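Putative phosphomethylpyrimidine kinase (Bacteroides thetaiotaomicron, PDB 3MBH) probably phosphorylates pyridoxal with ATP, as a pyridoxal kinase of the ribokinase-like superfamily, and is seen here with pyridoxal bound. Local coordinates at residues I10-D15 against F36-L41; D79-G84 against S107-D112; T25-I30 against F227-T232; T43-N48 against L58-E63. All blocks are in the same frame, centred on the assembly; numbering follows the deposited sequence.

Contact 1: residues I10-D15 against F36-L41; sequences IAAVHD and FQVCPL. With PXL (3-hydroxy-5-(hydroxymethyl)-2-methylisonicotinaldehyde), chain G.
Val13 turns CG2 anti to its carbonyl carbon, beside the backbone N, and Leu41 holds CG anti to its own N (chi1 -174°); the two side chains lie side by side and point the same way, CG2 of Val13 4.0 Å from CD2 of Leu41. At the other end Ile10 is extended about chi2 (171°), and its CD1 settles 3.6 Å from CB of Phe36. Between them Ala12 CB is pressed to 3.5 Å from Val38 CG1, on the face covered by Leu24, Ile28 and Leu31 of helix 24-33. The parallel strands that carry these groups, 40° apart in direction over these segments, share four backbone bonds: Ile10 N to Gln37 O at 2.8 Å, Cys39 N to Ile10 O, Ala12 N to Cys39 O and Leu41 N to Ala12 O. Strand 9-17, helix 24-33 and strand 37-40 make a beta-alpha-beta unit. Beyond the pairing, Asp15 turns to pyridoxal: its OD1 lies 2.6 Å from the ring nitrogen N1, while OD2 is hydrogen-bonded to Ser17 OG and Ser23 OG. An alanine in place of Asp15 would probably leave N1 without the carboxylate beside it and both serine hydroxyls without their shared acceptor. With OD1 against N1, the serines on OD2 would help fix the rotation of the carboxylate, while Thr50, Gln51 and Asp225 are hydrogen-bonded to pyridoxal as well.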
loop_
_atom_site.group_PDB
_atom_site.type_symbol
_atom_site.label_atom_id
_atom_site.label_comp_id
_atom_site.label_asym_id
_atom_site.label_seq_id
_atom_site.Cartn_x
_atom_site.Cartn_y
_atom_site.Cartn_z
ATOM N N ILE A 10 -4.370 1.326 25.448
ATOM C CA ILE A 10 -3.694 2.462 26.058
ATOM C C ILE A 10 -4.678 3.352 26.771
ATOM O O ILE A 10 -5.607 3.865 26.134
ATOM C CB ILE A 10 -2.962 3.274 24.982
ATOM C CG1 ILE A 10 -1.987 2.360 24.229
ATOM C CG2 ILE A 10 -2.248 4.463 25.619
ATOM C CD1 ILE A 10 -1.350 2.993 22.986
ATOM N N ALA A 11 -4.507 3.564 28.068
ATOM C CA ALA A 11 -5.340 4.529 28.764
ATOM C C ALA A 11 -4.724 5.930 28.469
ATOM O O ALA A 11 -3.553 6.162 28.779
ATOM C CB ALA A 11 -5.388 4.225 30.298
ATOM N N ALA A 12 -5.526 6.839 27.906
ATOM C CA ALA A 12 -5.105 8.147 27.481
ATOM C C ALA A 12 -5.686 9.216 28.402
ATOM O O ALA A 12 -6.894 9.492 28.377
ATOM C CB ALA A 12 -5.500 8.403 26.006
ATOM N N VAL A 13 -4.830 9.766 29.250
ATOM C CA VAL A 13 -5.195 10.763 30.279
ATOM C C VAL A 13 -4.854 12.186 29.733
ATOM O O VAL A 13 -3.786 12.719 29.973
ATOM C CB VAL A 13 -4.508 10.468 31.650
ATOM C CG1 VAL A 13 -5.132 11.370 32.742
ATOM C CG2 VAL A 13 -4.591 8.927 31.991
ATOM N N HIS A 14 -5.797 12.726 28.962
ATOM C CA HIS A 14 -5.650 13.943 28.246
ATOM C C HIS A 14 -7.018 14.596 28.197
ATOM O O HIS A 14 -8.037 13.938 28.420
ATOM C CB HIS A 14 -5.216 13.704 26.790
ATOM C CG HIS A 14 -3.881 13.041 26.635
ATOM N ND1 HIS A 14 -2.754 13.743 26.279
ATOM C CD2 HIS A 14 -3.515 11.739 26.681
ATOM C CE1 HIS A 14 -1.722 12.916 26.200
ATOM N NE2 HIS A 14 -2.152 11.689 26.442
ATOM N N ASP A 15 -7.032 15.881 27.883
ATOM C CA ASP A 15 -8.247 16.592 27.636
ATOM C C ASP A 15 -8.889 16.302 26.254
ATOM O O ASP A 15 -8.266 15.751 25.331
ATOM C CB ASP A 15 -7.987 18.066 27.814
ATOM C CG ASP A 15 -7.156 18.628 26.689
ATOM O OD1 ASP A 15 -5.883 18.627 26.818
ATOM O OD2 ASP A 15 -7.771 18.966 25.632
ATOM N N PHE A 36 -3.484 0.364 18.102
ATOM C CA PHE A 36 -3.770 0.290 19.531
ATOM C C PHE A 36 -5.137 0.841 19.787
ATOM O O PHE A 36 -5.544 1.771 19.094
ATOM C CB PHE A 36 -2.725 1.067 20.322
ATOM C CG PHE A 36 -1.348 0.573 20.064
ATOM C CD1 PHE A 36 -0.938 -0.635 20.606
ATOM C CD2 PHE A 36 -0.496 1.247 19.204
ATOM C CE1 PHE A 36 0.309 -1.146 20.313
ATOM C CE2 PHE A 36 0.724 0.753 18.908
ATOM C CZ PHE A 36 1.146 -0.439 19.466
ATOM N N GLN A 37 -5.871 0.234 20.721
ATOM C CA GLN A 37 -7.118 0.828 21.189
ATOM C C GLN A 37 -6.797 1.890 22.268
ATOM O O GLN A 37 -6.057 1.601 23.196
ATOM C CB GLN A 37 -8.059 -0.233 21.786
ATOM C CG GLN A 37 -9.331 0.409 22.311
ATOM C CD GLN A 37 -10.321 -0.611 22.885
ATOM O OE1 GLN A 37 -9.988 -1.750 23.069
ATOM N NE2 GLN A 37 -11.554 -0.182 23.109
ATOM N N VAL A 38 -7.333 3.095 22.107
ATOM C CA VAL A 38 -7.139 4.187 23.020
ATOM C C VAL A 38 -8.423 4.324 23.839
ATOM O O VAL A 38 -9.541 4.416 23.283
ATOM C CB VAL A 38 -6.895 5.474 22.286
ATOM C CG1 VAL A 38 -6.830 6.646 23.243
ATOM C CG2 VAL A 38 -5.645 5.348 21.399
ATOM N N CYS A 39 -8.248 4.288 25.149
ATOM C CA CYS A 39 -9.318 4.358 26.129
ATOM C C CYS A 39 -9.150 5.660 26.887
ATOM O O CYS A 39 -8.311 5.769 27.805
ATOM C CB CYS A 39 -9.252 3.188 27.069
ATOM S SG CYS A 39 -9.558 1.621 26.315
ATOM N N PRO A 40 -9.961 6.662 26.539
ATOM C CA PRO A 40 -9.794 7.985 27.148
ATOM C C PRO A 40 -10.248 8.079 28.616
ATOM O O PRO A 40 -11.349 7.583 28.963
ATOM C CB PRO A 40 -10.678 8.899 26.297
ATOM C CG PRO A 40 -11.680 7.964 25.641
ATOM C CD PRO A 40 -10.998 6.634 25.497
ATOM N N LEU A 41 -9.375 8.676 29.431
ATOM C CA LEU A 41 -9.681 9.179 30.773
ATOM C C LEU A 41 -9.564 10.699 30.664
ATOM O O LEU A 41 -8.505 11.245 30.861
ATOM C CB LEU A 41 -8.689 8.674 31.803
ATOM C CG LEU A 41 -9.003 9.031 33.267
ATOM C CD1 LEU A 41 -10.393 8.519 33.646
ATOM C CD2 LEU A 41 -7.898 8.471 34.184
HETATM O OP4 PXL G . -0.541 19.214 24.805
HETATM C C5A PXL G . -0.812 20.539 24.376
HETATM C C5 PXL G . -2.216 20.933 24.847
HETATM C C6 PXL G . -3.197 20.053 25.260
HETATM N N1 PXL G . -4.389 20.472 25.686
HETATM C C2 PXL G . -4.817 21.751 25.729
HETATM C C3 PXL G . -3.865 22.783 25.294
HETATM C C4 PXL G . -2.518 22.334 24.870
HETATM C C4A PXL G . -1.480 23.225 24.358
HETATM O O4A PXL G . -1.898 24.304 24.079
HETATM O O3 PXL G . -4.116 24.101 25.323
HETATM C C2A PXL G . -6.244 21.981 26.197
#

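Contact 2: residues D79-G84 against S107-D112; sequences DAIYTG and SLIVAD
Thr83, Gly84 and Asp112 grip one water where the two strands end: Thr83 OG1 donates to it at 2.8 Å, and it donates in turn to the carbonyls Gly84 O and Asp112 O. A second water links the side chains, accepting from Tyr82 OH and donating to Asp112 OD2 at 2.7 Å. Behind these bridges the strands run almost parallel, held by a ladder from Ile81 N to Leu108 O up to Asp112 N to Thr83 O; the rung from Leu108 N to Asp79 O is weak. On one face Ile109 folds CD1 back (chi2 -50°) alongside Ile81, 3.8 Å from its CB, beneath Phe98 and Ile99 of helix 91-102. Further along that face Thr83 OG1 sits 3.3 Å from Ala111 CB. On the other face the Tyr82 ring turns its edge to Val110 O and Asp112 CB, and its CD1 lies 4.1 Å from Val110 CG1; His14 meets the same ring edge-to-face. Strand 80-83, helix 91-102 and strand 108-111 form a parallel beta-alpha-beta crossover, the repeating unit of the central sheet of the ribokinase fold, with Asp112 at the strand end that faces the pyridoxal site.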
loop_
_atom_site.group_PDB
_atom_site.type_symbol
_atom_site.label_atom_id
_atom_site.label_comp_id
_atom_site.label_asym_id
_atom_site.label_seq_id
_atom_site.Cartn_x
_atom_site.Cartn_y
_atom_site.Cartn_z
ATOM N N ASP A 79 -2.136 -1.928 28.605
ATOM C CA ASP A 79 -0.754 -2.223 28.206
ATOM C C ASP A 79 0.091 -0.980 28.332
ATOM O O ASP A 79 1.314 -1.058 28.481
ATOM C CB ASP A 79 -0.770 -2.758 26.801
ATOM C CG ASP A 79 -1.650 -4.004 26.695
ATOM O OD1 ASP A 79 -1.189 -5.017 27.213
ATOM O OD2 ASP A 79 -2.813 -3.945 26.193
ATOM N N ALA A 80 -0.564 0.178 28.309
ATOM C CA ALA A 80 0.144 1.409 28.508
ATOM C C ALA A 80 -0.759 2.461 29.073
ATOM O O ALA A 80 -1.953 2.356 28.938
ATOM C CB ALA A 80 0.760 1.884 27.220
ATOM N N ILE A 81 -0.162 3.454 29.732
ATOM C CA ILE A 81 -0.860 4.631 30.253
ATOM C C ILE A 81 -0.049 5.845 29.795
ATOM O O ILE A 81 1.173 5.913 29.993
ATOM C CB ILE A 81 -0.972 4.669 31.799
ATOM C CG1 ILE A 81 -1.698 3.421 32.295
ATOM C CG2 ILE A 81 -1.663 6.014 32.267
ATOM C CD1 ILE A 81 -1.772 3.232 33.788
ATOM N N TYR A 82 -0.764 6.782 29.149
ATOM C CA TYR A 82 -0.126 7.910 28.495
ATOM C C TYR A 82 -0.869 9.143 28.923
ATOM O O TYR A 82 -2.044 9.338 28.570
ATOM C CB TYR A 82 -0.160 7.680 26.966
ATOM C CG TYR A 82 0.097 8.861 26.059
ATOM C CD1 TYR A 82 0.814 9.974 26.486
ATOM C CD2 TYR A 82 -0.322 8.836 24.730
ATOM C CE1 TYR A 82 0.993 11.054 25.666
ATOM C CE2 TYR A 82 -0.119 9.914 23.893
ATOM C CZ TYR A 82 0.558 11.000 24.338
ATOM O OH TYR A 82 0.771 12.101 23.534
ATOM N N THR A 83 -0.145 10.025 29.589
ATOM C CA THR A 83 -0.732 11.207 30.150
ATOM C C THR A 83 -0.247 12.454 29.457
ATOM O O THR A 83 0.890 12.513 28.978
ATOM C CB THR A 83 -0.426 11.337 31.692
ATOM O OG1 THR A 83 0.921 11.794 31.909
ATOM C CG2 THR A 83 -0.647 10.050 32.382
ATOM N N GLY A 84 -1.088 13.488 29.482
ATOM C CA GLY A 84 -0.720 14.799 28.979
ATOM C C GLY A 84 -1.362 15.938 29.759
ATOM O O GLY A 84 -1.176 16.083 31.026
ATOM N N SER A 107 4.051 -2.963 31.636
ATOM C CA SER A 107 3.469 -1.645 31.202
ATOM C C SER A 107 4.486 -0.585 30.767
ATOM O O SER A 107 5.682 -0.608 31.108
ATOM C CB SER A 107 2.566 -0.992 32.254
ATOM O OG SER A 107 1.553 -1.852 32.710
ATOM N N LEU A 108 3.992 0.303 29.926
ATOM C CA LEU A 108 4.747 1.449 29.490
ATOM C C LEU A 108 3.929 2.601 30.033
ATOM O O LEU A 108 2.756 2.693 29.697
ATOM C CB LEU A 108 4.757 1.452 27.963
ATOM C CG LEU A 108 5.486 2.619 27.319
ATOM C CD1 LEU A 108 6.965 2.564 27.607
ATOM C CD2 LEU A 108 5.176 2.615 25.842
ATOM N N ILE A 109 4.513 3.379 30.932
ATOM C CA ILE A 109 3.923 4.573 31.470
ATOM C C ILE A 109 4.651 5.761 30.812
ATOM O O ILE A 109 5.898 5.936 30.965
ATOM C CB ILE A 109 4.014 4.661 33.033
ATOM C CG1 ILE A 109 3.503 3.371 33.702
ATOM C CG2 ILE A 109 3.299 5.896 33.536
ATOM C CD1 ILE A 109 2.074 2.831 33.212
ATOM N N VAL A 110 3.873 6.540 30.056
ATOM C CA VAL A 110 4.374 7.706 29.360
ATOM C C VAL A 110 3.711 8.954 29.891
ATOM O O VAL A 110 2.467 9.037 29.919
ATOM C CB VAL A 110 4.131 7.597 27.834
ATOM C CG1 VAL A 110 4.697 8.859 27.087
ATOM C CG2 VAL A 110 4.739 6.328 27.285
ATOM N N ALA A 111 4.513 9.948 30.296
ATOM C CA ALA A 111 3.954 11.200 30.720
ATOM C C ALA A 111 4.599 12.290 29.891
ATOM O O ALA A 111 5.838 12.496 29.940
ATOM C CB ALA A 111 4.176 11.466 32.232
ATOM N N ASP A 112 3.762 12.984 29.129
ATOM C CA ASP A 112 4.145 14.238 28.548
ATOM C C ASP A 112 3.845 15.304 29.616
ATOM O O ASP A 112 2.703 15.494 30.001
ATOM C CB ASP A 112 3.366 14.467 27.221
ATOM C CG ASP A 112 3.752 15.766 26.524
ATOM O OD1 ASP A 112 4.468 16.621 27.138
ATOM O OD2 ASP A 112 3.313 15.967 25.345
HETATM O O HOH W 1 1.131 14.484 24.859
HETATM O O HOH W 2 0.969 14.545 32.035
#

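Contact 3: residues T25-I30 against F227-T232; sequences TVVIPI and FTSVIT
Val27 and Ser229 make the tight part of this helix-helix contact: Ser229 OG lies 3.4 Å from Val27 CG2 and as close to Val27 CA. Ser229 carries OG beside its backbone N (chi1 -73°), where the hydroxyl is hydrogen-bonded to Asp225 O one turn earlier, so the polar atom is satisfied within its own helix and can lie against an aliphatic neighbour. Ile30 covers the other side-chain atom of the serine, CB, with CG2 at 3.8 Å and CD1 at 4.0 Å. It also crosses Val230 at about a right angle, the two touching through their CG2 atoms at 3.9 Å. The loose side is at Val26, whose CG1 comes no nearer than 4.3 Å to Ser229 OG and covers little area. With 187 Å² buried and no hydrogen bond across, the contact is small; its looser edge is not a solvent edge, for every touching residue is buried. The axes of the two short helical segments pass 9.3 Å apart at a crossing angle of -29°, a separation bridged by Ser229 meeting Val27 and Ile30. Helix 24-33 is kinked at Pro29, which packs on Ile28 of a second subunit. Helix 223-236 packs on three sets of neighbours: Thr228 rests on Tyr82 of strand 80-83, Val230 on Phe251 of helix 241-257, and Phe227 on Ile183 of strand 181-189.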
loop_
_atom_site.group_PDB
_atom_site.type_symbol
_atom_site.label_atom_id
_atom_site.label_comp_id
_atom_site.label_asym_id
_atom_site.label_seq_id
_atom_site.Cartn_x
_atom_site.Cartn_y
_atom_site.Cartn_z
ATOM N N THR A 25 -7.861 14.388 20.531
ATOM C CA THR A 25 -8.189 14.412 19.121
ATOM C C THR A 25 -6.930 14.196 18.276
ATOM O O THR A 25 -7.041 14.062 17.063
ATOM C CB THR A 25 -8.915 15.686 18.690
ATOM O OG1 THR A 25 -8.143 16.841 19.049
ATOM C CG2 THR A 25 -10.272 15.771 19.325
ATOM N N VAL A 26 -5.758 14.107 18.919
ATOM C CA VAL A 26 -4.515 13.714 18.240
ATOM C C VAL A 26 -4.150 12.279 18.646
ATOM O O VAL A 26 -3.786 11.457 17.805
ATOM C CB VAL A 26 -3.438 14.781 18.619
ATOM C CG1 VAL A 26 -2.050 14.288 18.460
ATOM C CG2 VAL A 26 -3.691 16.092 17.773
ATOM N N VAL A 27 -4.217 11.986 19.945
ATOM C CA VAL A 27 -3.814 10.704 20.505
ATOM C C VAL A 27 -4.660 9.566 19.974
ATOM O O VAL A 27 -4.142 8.515 19.642
ATOM C CB VAL A 27 -3.916 10.733 22.067
ATOM C CG1 VAL A 27 -3.611 9.358 22.658
ATOM C CG2 VAL A 27 -2.973 11.805 22.653
ATOM N N ILE A 28 -5.972 9.770 19.868
ATOM C CA ILE A 28 -6.866 8.698 19.404
ATOM C C ILE A 28 -6.577 8.290 17.924
ATOM O O ILE A 28 -6.262 7.131 17.654
ATOM C CB ILE A 28 -8.368 9.021 19.639
ATOM C CG1 ILE A 28 -8.662 8.990 21.134
ATOM C CG2 ILE A 28 -9.232 8.028 18.902
ATOM C CD1 ILE A 28 -10.047 9.708 21.518
ATOM N N PRO A 29 -6.596 9.234 16.988
ATOM C CA PRO A 29 -6.321 8.837 15.586
ATOM C C PRO A 29 -4.933 8.244 15.340
ATOM O O PRO A 29 -4.788 7.268 14.574
ATOM C CB PRO A 29 -6.483 10.144 14.791
ATOM C CG PRO A 29 -6.751 11.184 15.726
ATOM C CD PRO A 29 -6.915 10.661 17.106
ATOM N N ILE A 30 -3.908 8.813 15.972
ATOM C CA ILE A 30 -2.544 8.321 15.755
ATOM C C ILE A 30 -2.393 6.888 16.312
ATOM O O ILE A 30 -2.012 5.966 15.589
ATOM C CB ILE A 30 -1.529 9.232 16.381
ATOM C CG1 ILE A 30 -1.506 10.556 15.586
ATOM C CG2 ILE A 30 -0.113 8.496 16.448
ATOM C CD1 ILE A 30 -0.498 11.627 16.137
ATOM N N PHE A 227 3.985 14.240 18.649
ATOM C CA PHE A 227 5.282 13.646 18.936
ATOM C C PHE A 227 5.221 12.462 19.931
ATOM O O PHE A 227 5.750 11.387 19.682
ATOM C CB PHE A 227 6.257 14.709 19.473
ATOM C CG PHE A 227 7.619 14.159 19.807
ATOM C CD1 PHE A 227 8.587 14.056 18.843
ATOM C CD2 PHE A 227 7.916 13.718 21.097
ATOM C CE1 PHE A 227 9.840 13.503 19.149
ATOM C CE2 PHE A 227 9.174 13.163 21.417
ATOM C CZ PHE A 227 10.126 13.072 20.450
ATOM N N THR A 228 4.571 12.698 21.060
ATOM C CA THR A 228 4.515 11.717 22.141
ATOM C C THR A 228 3.639 10.542 21.765
ATOM O O THR A 228 3.991 9.399 22.101
ATOM C CB THR A 228 4.160 12.382 23.529
ATOM O OG1 THR A 228 5.100 13.448 23.755
ATOM C CG2 THR A 228 4.194 11.326 24.699
ATOM N N SER A 229 2.570 10.793 20.991
ATOM C CA SER A 229 1.693 9.720 20.500
ATOM C C SER A 229 2.491 8.768 19.558
ATOM O O SER A 229 2.421 7.523 19.703
ATOM C CB SER A 229 0.490 10.294 19.729
ATOM O OG SER A 229 -0.454 10.903 20.586
ATOM N N VAL A 230 3.307 9.343 18.665
ATOM C CA VAL A 230 4.120 8.495 17.776
ATOM C C VAL A 230 5.202 7.762 18.559
ATOM O O VAL A 230 5.427 6.567 18.349
ATOM C CB VAL A 230 4.670 9.238 16.558
ATOM C CG1 VAL A 230 5.534 8.245 15.740
ATOM C CG2 VAL A 230 3.497 9.836 15.706
ATOM N N ILE A 231 5.828 8.447 19.513
ATOM C CA ILE A 231 6.818 7.783 20.374
ATOM C C ILE A 231 6.200 6.565 21.109
ATOM O O ILE A 231 6.776 5.472 21.111
ATOM C CB ILE A 231 7.503 8.745 21.375
ATOM C CG1 ILE A 231 8.345 9.768 20.606
ATOM C CG2 ILE A 231 8.377 7.951 22.422
ATOM C CD1 ILE A 231 9.702 9.301 20.028
ATOM N N THR A 232 5.024 6.744 21.682
ATOM C CA THR A 232 4.364 5.684 22.423
ATOM C C THR A 232 4.030 4.520 21.544
ATOM O O THR A 232 4.332 3.366 21.894
ATOM C CB THR A 232 3.070 6.226 23.028
ATOM O OG1 THR A 232 3.436 7.285 23.901
ATOM C CG2 THR A 232 2.313 5.164 23.818
#

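Contact 4: residues T43-N48 against L58-E63; sequences TAVLSN and LDLTDE
Val45 and Leu58 face each other as an antiparallel hydrogen-bonded pair, with Val45 N to Leu58 O at 2.8 Å and Leu58 N to Val45 O at 2.9 Å. This is a beta hairpin, strand 44-46 with strand 57-59, at the edge of the ribokinase-like domain. Next along the ladder, Ala44 and Asp59 form a non-hydrogen-bonded pair, and Leu60 N then bonds to Thr43 O at 3.1 Å. Leu58 packs on Leu60 of a second subunit, and Leu60 on Leu58 of that subunit, so the hairpin is part of a subunit interface; Leu46, on the inner strand, touches pyridoxal. Asp59 makes an Asx turn: OD1 accepts from Thr61 N at 2.9 Å, met from above the carboxylate plane, while OD2 forms a salt bridge with Arg90 NH2. An alanine at Asp59 would probably leave the Thr61 N-H without this acceptor and Arg90 without its salt-bridge partner, freeing the turn to shift. Leu60 points back at the first strand, with CD1 anti to CA (chi2 173°) and lying 3.8 Å from both Ala44 N and Val45 CG2.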
loop_
_atom_site.group_PDB
_atom_site.type_symbol
_atom_site.label_atom_id
_atom_site.label_comp_id
_atom_site.label_asym_id
_atom_site.label_seq_id
_atom_site.Cartn_x
_atom_site.Cartn_y
_atom_site.Cartn_z
ATOM N N THR A 43 -9.483 14.642 31.036
ATOM C CA THR A 43 -9.071 15.511 32.139
ATOM C C THR A 43 -9.881 16.802 32.197
ATOM O O THR A 43 -9.945 17.458 33.261
ATOM C CB THR A 43 -7.594 15.833 32.023
ATOM O OG1 THR A 43 -7.358 16.480 30.753
ATOM C CG2 THR A 43 -6.708 14.483 32.128
ATOM N N ALA A 44 -10.481 17.151 31.066
ATOM C CA ALA A 44 -11.166 18.425 30.873
ATOM C C ALA A 44 -11.872 18.374 29.533
ATOM O O ALA A 44 -11.479 17.604 28.672
ATOM C CB ALA A 44 -10.198 19.627 30.891
ATOM N N VAL A 45 -12.879 19.218 29.373
ATOM C CA VAL A 45 -13.524 19.485 28.090
ATOM C C VAL A 45 -13.354 20.937 27.684
ATOM O O VAL A 45 -13.665 21.838 28.457
ATOM C CB VAL A 45 -14.987 19.097 28.123
ATOM C CG1 VAL A 45 -15.723 19.555 26.818
ATOM C CG2 VAL A 45 -15.035 17.581 28.216
ATOM N N LEU A 46 -12.831 21.161 26.492
ATOM C CA LEU A 46 -12.653 22.510 25.975
ATOM C C LEU A 46 -13.205 22.632 24.557
ATOM O O LEU A 46 -13.136 21.689 23.782
ATOM C CB LEU A 46 -11.150 22.908 25.983
ATOM C CG LEU A 46 -10.327 22.854 27.306
ATOM C CD1 LEU A 46 -9.792 21.441 27.631
ATOM C CD2 LEU A 46 -9.112 23.819 27.220
ATOM N N SER A 47 -13.647 23.836 24.189
ATOM C CA SER A 47 -14.066 24.156 22.839
ATOM C C SER A 47 -12.893 24.069 21.838
ATOM O O SER A 47 -13.080 23.769 20.627
ATOM C CB SER A 47 -14.650 25.575 22.816
ATOM O OG SER A 47 -13.713 26.575 23.227
ATOM N N ASN A 48 -11.701 24.364 22.355
ATOM C CA ASN A 48 -10.491 24.485 21.569
ATOM C C ASN A 48 -9.293 24.622 22.495
ATOM O O ASN A 48 -9.463 24.934 23.678
ATOM C CB ASN A 48 -10.574 25.704 20.647
ATOM C CG ASN A 48 -10.979 26.993 21.360
ATOM O OD1 ASN A 48 -12.152 27.408 21.312
ATOM N ND2 ASN A 48 -10.010 27.673 21.968
ATOM N N LEU A 58 -14.200 22.969 31.031
ATOM C CA LEU A 58 -14.842 22.201 32.069
ATOM C C LEU A 58 -13.807 21.188 32.645
ATOM O O LEU A 58 -13.340 20.267 31.947
ATOM C CB LEU A 58 -16.052 21.451 31.525
ATOM C CG LEU A 58 -16.839 20.631 32.568
ATOM C CD1 LEU A 58 -17.556 21.484 33.653
ATOM C CD2 LEU A 58 -17.808 19.735 31.837
ATOM N N ASP A 59 -13.555 21.334 33.934
ATOM C CA ASP A 59 -12.581 20.551 34.692
ATOM C C ASP A 59 -13.250 19.244 34.995
ATOM O O ASP A 59 -14.302 19.239 35.607
ATOM C CB ASP A 59 -12.286 21.307 36.023
ATOM C CG ASP A 59 -11.367 20.515 37.002
ATOM O OD1 ASP A 59 -10.809 19.446 36.679
ATOM O OD2 ASP A 59 -11.171 21.023 38.131
ATOM N N LEU A 60 -12.660 18.133 34.607
ATOM C CA LEU A 60 -13.296 16.827 34.883
ATOM C C LEU A 60 -12.673 16.041 36.074
ATOM O O LEU A 60 -12.901 14.802 36.196
ATOM C CB LEU A 60 -13.323 15.964 33.619
ATOM C CG LEU A 60 -14.182 16.462 32.437
ATOM C CD1 LEU A 60 -13.904 15.541 31.245
ATOM C CD2 LEU A 60 -15.664 16.502 32.804
ATOM N N THR A 61 -11.925 16.753 36.931
ATOM C CA THR A 61 -11.217 16.150 38.066
ATOM C C THR A 61 -12.135 15.228 38.850
ATOM O O THR A 61 -11.769 14.092 39.130
ATOM C CB THR A 61 -10.630 17.208 39.045
ATOM O OG1 THR A 61 -9.748 18.078 38.317
ATOM C CG2 THR A 61 -9.875 16.551 40.290
ATOM N N ASP A 62 -13.324 15.716 39.185
ATOM C CA ASP A 62 -14.189 14.915 39.999
ATOM C C ASP A 62 -14.905 13.750 39.303
ATOM O O ASP A 62 -15.427 12.871 39.990
ATOM C CB ASP A 62 -15.150 15.798 40.731
ATOM C CG ASP A 62 -14.418 16.765 41.674
ATOM O OD1 ASP A 62 -13.483 16.327 42.376
ATOM O OD2 ASP A 62 -14.770 17.968 41.674
ATOM N N GLU A 63 -14.895 13.708 37.976
ATOM C CA GLU A 63 -15.431 12.543 37.279
ATOM C C GLU A 63 -14.401 11.416 37.150
ATOM O O GLU A 63 -14.779 10.250 37.038
ATOM C CB GLU A 63 -15.930 12.932 35.911
ATOM C CG GLU A 63 -16.869 11.917 35.266
ATOM C CD GLU A 63 -18.174 11.676 36.055
ATOM O OE1 GLU A 63 -18.596 12.562 36.833
ATOM O OE2 GLU A 63 -18.775 10.584 35.883
#

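In the fold
Contacts 1 and 2 are neighbouring parts of one sheet, centres about 9 Å apart, joined where strand 9-17 pairs with strand 80-83. Contact 3 lies over them, about 10 Å from contact 1 and about 11 Å from contact 2 between centres: helix 24-33 is the crossover of contact 1, and helix 223-236 returns to cover Tyr82 and Val110 of contact 2. Contact 4 is a hairpin whose strand 44-46 pairs with strand 9-17, its centre about 14 Å from that of contact 1. Along the chain contact 1 alternates with contact 3, and contacts 4 and 2 follow within the loop that contact 3 closes. The pyridoxal pocket draws on contact 1 through Asp15 and contact 4 through Leu46.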